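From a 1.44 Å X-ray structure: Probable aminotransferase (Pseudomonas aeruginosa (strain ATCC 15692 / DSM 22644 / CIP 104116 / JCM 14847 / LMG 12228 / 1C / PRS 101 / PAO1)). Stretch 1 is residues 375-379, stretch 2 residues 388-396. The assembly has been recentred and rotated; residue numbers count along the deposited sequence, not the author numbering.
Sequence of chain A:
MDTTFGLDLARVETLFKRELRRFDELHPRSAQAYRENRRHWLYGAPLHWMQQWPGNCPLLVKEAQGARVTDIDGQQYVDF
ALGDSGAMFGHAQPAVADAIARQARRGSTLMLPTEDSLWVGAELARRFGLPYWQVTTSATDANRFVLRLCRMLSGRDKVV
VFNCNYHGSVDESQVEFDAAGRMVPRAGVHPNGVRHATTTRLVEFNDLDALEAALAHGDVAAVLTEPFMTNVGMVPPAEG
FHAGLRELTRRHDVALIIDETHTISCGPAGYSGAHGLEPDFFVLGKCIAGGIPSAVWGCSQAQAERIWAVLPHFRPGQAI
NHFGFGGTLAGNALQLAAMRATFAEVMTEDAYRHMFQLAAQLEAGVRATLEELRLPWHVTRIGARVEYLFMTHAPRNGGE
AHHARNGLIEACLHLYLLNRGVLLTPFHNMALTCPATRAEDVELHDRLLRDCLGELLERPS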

# COMPACT_ATOMS: atom_id res chain seq x y z
N LEU A 375 -30.67 -24.02 15.85
CA LEU A 375 -30.04 -23.83 14.55
C LEU A 375 -28.79 -24.68 14.45
O LEU A 375 -28.01 -24.74 15.41
CB LEU A 375 -29.73 -22.36 14.31
CG LEU A 375 -30.90 -21.47 14.01
CD1 LEU A 375 -30.50 -20.01 14.22
CD2 LEU A 375 -31.40 -21.70 12.60
N PRO A 376 -28.50 -25.25 13.27
CA PRO A 376 -27.29 -26.05 13.07
C PRO A 376 -26.10 -25.15 12.76
O PRO A 376 -25.42 -25.30 11.75
CB PRO A 376 -27.68 -26.91 11.84
CG PRO A 376 -28.58 -26.02 11.04
CD PRO A 376 -29.36 -25.25 12.06
N TRP A 377 -25.86 -24.20 13.66
CA TRP A 377 -24.83 -23.18 13.51
C TRP A 377 -23.99 -23.18 14.81
O TRP A 377 -24.39 -23.75 15.83
CB TRP A 377 -25.45 -21.78 13.40
CG TRP A 377 -26.37 -21.48 12.24
CD1 TRP A 377 -26.89 -22.36 11.33
CD2 TRP A 377 -26.92 -20.21 11.90
NE1 TRP A 377 -27.68 -21.70 10.44
CE2 TRP A 377 -27.72 -20.38 10.78
CE3 TRP A 377 -26.75 -18.92 12.42
CZ2 TRP A 377 -28.38 -19.32 10.17
CZ3 TRP A 377 -27.39 -17.88 11.82
CH2 TRP A 377 -28.21 -18.09 10.70
N HIS A 378 -22.83 -22.51 14.76
CA HIS A 378 -22.04 -22.35 16.00
C HIS A 378 -21.36 -21.00 15.97
O HIS A 378 -21.25 -20.38 14.91
CB HIS A 378 -20.99 -23.46 16.21
CG HIS A 378 -19.86 -23.41 15.24
ND1 HIS A 378 -19.97 -23.87 13.95
CD2 HIS A 378 -18.64 -22.86 15.37
CE1 HIS A 378 -18.83 -23.59 13.32
NE2 HIS A 378 -18.00 -23.00 14.17
N VAL A 379 -20.90 -20.59 17.13
CA VAL A 379 -20.18 -19.35 17.30
C VAL A 379 -18.85 -19.58 17.99
O VAL A 379 -18.74 -20.41 18.89
CB VAL A 379 -21.05 -18.27 18.02
CG1 VAL A 379 -21.38 -18.62 19.50
CG2 VAL A 379 -20.41 -16.90 17.99
N TYR A 388 -19.89 -16.32 13.89
CA TYR A 388 -20.64 -17.55 13.73
C TYR A 388 -20.55 -18.09 12.27
O TYR A 388 -20.16 -17.38 11.32
CB TYR A 388 -22.07 -17.41 14.20
CG TYR A 388 -22.81 -16.22 13.68
CD1 TYR A 388 -23.57 -16.29 12.49
CD2 TYR A 388 -22.81 -15.01 14.37
CE1 TYR A 388 -24.24 -15.19 12.00
CE2 TYR A 388 -23.51 -13.92 13.90
CZ TYR A 388 -24.25 -14.03 12.75
OH TYR A 388 -24.94 -12.98 12.22
N LEU A 389 -20.84 -19.38 12.14
CA LEU A 389 -20.76 -20.10 10.88
C LEU A 389 -21.97 -21.02 10.83
O LEU A 389 -22.42 -21.54 11.87
CB LEU A 389 -19.49 -20.97 10.83
CG LEU A 389 -18.23 -20.54 10.10
CD1 LEU A 389 -17.13 -21.56 10.34
CD2 LEU A 389 -18.47 -20.23 8.61
N PHE A 390 -22.46 -21.28 9.60
CA PHE A 390 -23.70 -22.05 9.43
C PHE A 390 -23.41 -23.56 9.34
O PHE A 390 -23.79 -24.22 8.38
CB PHE A 390 -24.49 -21.57 8.21
CG PHE A 390 -24.65 -20.08 8.08
CD1 PHE A 390 -24.85 -19.26 9.20
CD2 PHE A 390 -24.64 -19.49 6.84
CE1 PHE A 390 -25.00 -17.89 9.05
CE2 PHE A 390 -24.82 -18.12 6.67
CZ PHE A 390 -24.98 -17.32 7.78
N MET A 391 -22.75 -24.08 10.37
CA MET A 391 -22.56 -25.51 10.51
C MET A 391 -22.53 -25.85 12.02
O MET A 391 -22.27 -24.99 12.88
CB MET A 391 -21.26 -25.95 9.82
CG MET A 391 -19.98 -25.28 10.34
SD MET A 391 -18.49 -25.57 9.39
CE MET A 391 -18.19 -27.31 9.76
N THR A 392 -22.84 -27.10 12.32
CA THR A 392 -23.05 -27.47 13.72
C THR A 392 -21.79 -27.40 14.62
O THR A 392 -21.86 -27.04 15.78
CB THR A 392 -23.67 -28.88 13.81
OG1 THR A 392 -24.97 -28.79 13.25
CG2 THR A 392 -23.82 -29.33 15.19
N HIS A 393 -20.65 -27.74 14.04
CA HIS A 393 -19.42 -27.93 14.79
C HIS A 393 -18.33 -27.03 14.19
O HIS A 393 -18.40 -26.67 13.03
CB HIS A 393 -18.97 -29.39 14.70
CG HIS A 393 -19.97 -30.39 15.23
ND1 HIS A 393 -20.24 -30.54 16.57
CD2 HIS A 393 -20.75 -31.28 14.58
CE1 HIS A 393 -21.16 -31.48 16.73
NE2 HIS A 393 -21.47 -31.96 15.54
N ALA A 394 -17.33 -26.68 14.98
CA ALA A 394 -16.22 -25.93 14.47
C ALA A 394 -15.60 -26.67 13.27
O ALA A 394 -15.38 -27.89 13.32
CB ALA A 394 -15.17 -25.74 15.55
N PRO A 395 -15.28 -25.93 12.21
CA PRO A 395 -14.64 -26.54 11.06
C PRO A 395 -13.24 -27.03 11.37
O PRO A 395 -12.51 -26.38 12.14
CB PRO A 395 -14.61 -25.39 10.03
CG PRO A 395 -14.49 -24.14 10.88
CD PRO A 395 -15.40 -24.46 12.07
N ARG A 396 -12.84 -28.12 10.77
CA ARG A 396 -11.48 -28.64 10.96
C ARG A 396 -10.48 -27.89 10.05
O ARG A 396 -9.32 -27.92 10.30
CB ARG A 396 -11.42 -30.13 10.62
CG ARG A 396 -12.11 -31.00 11.65
CD ARG A 396 -12.06 -32.45 11.23
NE ARG A 396 -13.09 -32.63 10.21
CZ ARG A 396 -14.07 -33.54 10.25
NH1 ARG A 396 -14.14 -34.46 11.22
NH2 ARG A 396 -14.96 -33.56 9.27

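L375 does not reach stretch 2; its role here is local, its O accepting a weak hydrogen bond from W377 N at 2.8 Å. The contact proper begins at P376, whose carbonyl packs against stretch 2. P376 O lies 3.0 Å from M391 C and 3.2 Å from T392 N, but the angle at the amide is too poor for a hydrogen bond, so the approach is one of close packing. The proline ring adds a side-chain contact, P376 CB to T392 OG1 at 3.6 Å.

At W377 the CA-to-CB bond points away from stretch 2, yet the indole still packs against it. W377 CE2 is 3.5 Å from F390 CD1, which sits over one face of the indole. The six-membered ring and the phenyl ring have centroids 4.4 Å apart but planes inclined at 41°, an oblique pairing. F390 also offers its backbone: F390 CA lies 4.0 Å from the centroid of the five-membered ring and 23° off its normal, a CH-pi contact over the face. Further along the indole, W377 CE3 meets Y388 CD1 at 4.1 Å. On the main chain, W377 CA approaches M391 O at 3.2 Å, with an angle of 120° at the hydrogen.

H378 has the most area covered by the opposing stretch of any residue here. With L389 it forms the hydrogen-bonded pair of an antiparallel bridge: H378 N donates to L389 O at 3.1 Å and 161°, and L389 N donates to H378 O at 3.0 Å and 158°. The same H378 O receives a CA-H...O contact from Y388 CA at 3.1 Å. Beyond the strand pairing, H378 ND1 donates to M391 O at 2.8 Å; the angle of 174° is nearly linear, and the acceptor lies at the ring edge, near its plane, as an in-plane N-H requires. This bond assigns a proton to ND1. One imidazole face is covered by backbone, with A394 CA 3.8 Å from the ring centroid and 30° off the normal, while H378 CE1 packs obliquely against L389 CB at 3.7 Å.

V379 closes the contact opposite Y388 in a non-hydrogen-bonded antiparallel pair. The CA atoms of V379 and Y388 are 4.0 Å apart, and their side chains share one sheet face, with V379 CB also 4.0 Å from Y388 CB. H378 and L389 direct their CA-to-CB bonds to the other face, the alternation expected of adjacent bridge pairs.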